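Local coordinates for CPI (Ascaris lumbricoides, PDB 4IT7), which probably inhibits cysteine endopeptidases as a member of the cystatin family, at residues 23-28 / 101-106. Sequence-based numbering, arbitrary orientation.
Sequences AGKALQ and NFEEIT
Lys-25 on helix 17-33 reaches Ile-105 with the root of its side chain and Glu-103 with its end, so one residue spans two alternate residues of the edge strand 102-112. Its CB meets the Ile-105 methyl CD1 at 3.7 Å. The chain then runs on extended through CG, which brings CD to 3.5 Å from Glu-103 OE1, and a bend at chi3 (-83°) swings CE and NZ toward the carboxylate, with CE about as near to the same oxygen. At the tip, NZ forms a salt bridge to the carboxylate and donates to both oxygens, OE1 and OE2, at 2.9 Å each. It approaches each oxygen from the syn side, 20° out of the carboxylate plane, a bidentate grip that should limit rotation of the acid group, although Glu-103 is an exposed residue. Glu-103 comes to meet it with CG anti to the backbone N and the chain extended beyond. This is the cystatin fold, in which an antiparallel sheet wraps around a single long helix; here the axes of 23-28 and 102-106 approach to 9.0 Å and cross at -62°. Glu-103 and Ile-105 both direct their side chains at the helix. Ile-105, two residues further along the strand from Glu-103, puts its branch CG2 against Ala-26, 4.1 Å from its CA and 4.2 Å from its CB. The small alanine is buried and also touches Val-92 on strand 88-97 and Leu-62 on strand 56-70; Val-92 is also touched by Ile-105.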
loop_
_atom_site.group_PDB
_atom_site.type_symbol
_atom_site.label_atom_id
_atom_site.label_comp_id
_atom_site.label_asym_id
_atom_site.label_seq_id
_atom_site.Cartn_x
_atom_site.Cartn_y
_atom_site.Cartn_z
ATOM N N ALA A 23 3.073 4.247 0.688
ATOM C CA ALA A 23 2.380 3.062 1.279
ATOM C C ALA A 23 0.957 3.482 1.733
ATOM O O ALA A 23 0.005 2.778 1.500
ATOM C CB ALA A 23 3.181 2.456 2.433
ATOM N N GLY A 24 0.851 4.665 2.322
ATOM C CA GLY A 24 -0.392 5.180 2.827
ATOM C C GLY A 24 -1.382 5.285 1.699
ATOM O O GLY A 24 -2.538 4.928 1.849
ATOM N N LYS A 25 -0.908 5.766 0.561
ATOM C CA LYS A 25 -1.775 5.984 -0.575
ATOM C C LYS A 25 -2.132 4.650 -1.164
ATOM O O LYS A 25 -3.279 4.477 -1.635
ATOM C CB LYS A 25 -1.151 6.909 -1.631
ATOM C CG LYS A 25 -1.174 8.399 -1.283
ATOM C CD LYS A 25 -0.628 9.302 -2.422
ATOM C CE LYS A 25 0.896 9.381 -2.402
ATOM N NZ LYS A 25 1.542 10.242 -3.473
ATOM N N ALA A 26 -1.192 3.699 -1.148
ATOM C CA ALA A 26 -1.482 2.383 -1.722
ATOM C C ALA A 26 -2.554 1.659 -0.848
ATOM O O ALA A 26 -3.428 0.952 -1.379
ATOM C CB ALA A 26 -0.219 1.542 -1.833
ATOM N N LEU A 27 -2.529 1.911 0.466
ATOM C CA LEU A 27 -3.552 1.385 1.365
ATOM C C LEU A 27 -4.956 1.907 1.031
ATOM O O LEU A 27 -5.878 1.115 0.922
ATOM C CB LEU A 27 -3.229 1.670 2.846
ATOM C CG LEU A 27 -4.236 0.925 3.767
ATOM C CD1 LEU A 27 -4.028 -0.606 3.815
ATOM C CD2 LEU A 27 -4.245 1.536 5.154
ATOM N N GLN A 28 -5.102 3.239 0.889
ATOM C CA GLN A 28 -6.372 3.806 0.493
ATOM C C GLN A 28 -6.870 3.173 -0.793
ATOM O O GLN A 28 -8.041 2.861 -0.943
ATOM C CB GLN A 28 -6.199 5.268 0.283
ATOM C CG GLN A 28 -6.125 6.089 1.542
ATOM C CD GLN A 28 -6.187 7.557 1.175
ATOM O OE1 GLN A 28 -5.537 7.989 0.230
ATOM N NE2 GLN A 28 -7.017 8.323 1.882
ATOM N N ASN A 101 2.348 15.174 -14.966
ATOM C CA ASN A 101 1.706 15.309 -13.684
ATOM C C ASN A 101 0.995 14.004 -13.264
ATOM O O ASN A 101 -0.110 14.043 -12.739
ATOM C CB ASN A 101 0.713 16.454 -13.770
ATOM C CG ASN A 101 0.429 17.042 -12.431
ATOM O OD1 ASN A 101 -0.641 16.807 -11.868
ATOM N ND2 ASN A 101 1.397 17.786 -11.885
ATOM N N PHE A 102 1.637 12.868 -13.543
ATOM C CA PHE A 102 1.013 11.561 -13.539
ATOM C C PHE A 102 1.500 10.694 -12.341
ATOM O O PHE A 102 2.728 10.528 -12.082
ATOM C CB PHE A 102 1.307 10.965 -14.920
ATOM C CG PHE A 102 1.024 9.486 -15.081
ATOM C CD1 PHE A 102 0.015 9.058 -15.945
ATOM C CD2 PHE A 102 1.818 8.507 -14.432
ATOM C CE1 PHE A 102 -0.242 7.694 -16.154
ATOM C CE2 PHE A 102 1.556 7.168 -14.621
ATOM C CZ PHE A 102 0.536 6.753 -15.503
ATOM N N GLU A 103 0.552 10.189 -11.557
ATOM C CA GLU A 103 0.908 9.218 -10.525
ATOM C C GLU A 103 -0.116 8.136 -10.561
ATOM O O GLU A 103 -1.265 8.378 -10.226
ATOM C CB GLU A 103 1.001 9.850 -9.152
ATOM C CG GLU A 103 1.090 8.856 -8.016
ATOM C CD GLU A 103 1.101 9.533 -6.656
ATOM O OE1 GLU A 103 0.146 9.368 -5.880
ATOM O OE2 GLU A 103 2.055 10.272 -6.362
ATOM N N GLU A 104 0.303 6.954 -10.991
ATOM C CA GLU A 104 -0.553 5.805 -11.105
ATOM C C GLU A 104 -0.164 4.696 -10.086
ATOM O O GLU A 104 0.964 4.156 -10.115
ATOM C CB GLU A 104 -0.480 5.274 -12.525
ATOM C CG GLU A 104 -0.984 3.846 -12.709
ATOM C CD GLU A 104 -0.880 3.341 -14.150
ATOM O OE1 GLU A 104 -1.690 3.791 -14.987
ATOM O OE2 GLU A 104 -0.003 2.491 -14.464
ATOM N N ILE A 105 -1.102 4.373 -9.184
ATOM C CA ILE A 105 -0.909 3.286 -8.192
ATOM C C ILE A 105 -1.638 2.001 -8.639
ATOM O O ILE A 105 -2.851 2.003 -8.760
ATOM C CB ILE A 105 -1.372 3.737 -6.792
ATOM C CG1 ILE A 105 -0.469 4.840 -6.300
ATOM C CG2 ILE A 105 -1.312 2.582 -5.792
ATOM C CD1 ILE A 105 -1.036 5.608 -5.132
ATOM N N THR A 106 -0.882 0.938 -8.887
ATOM C CA THR A 106 -1.403 -0.362 -9.307
ATOM C C THR A 106 -1.271 -1.374 -8.173
ATOM O O THR A 106 -0.158 -1.652 -7.724
ATOM C CB THR A 106 -0.588 -0.884 -10.489
ATOM O OG1 THR A 106 -0.732 0.030 -11.583
ATOM C CG2 THR A 106 -1.035 -2.246 -10.906
#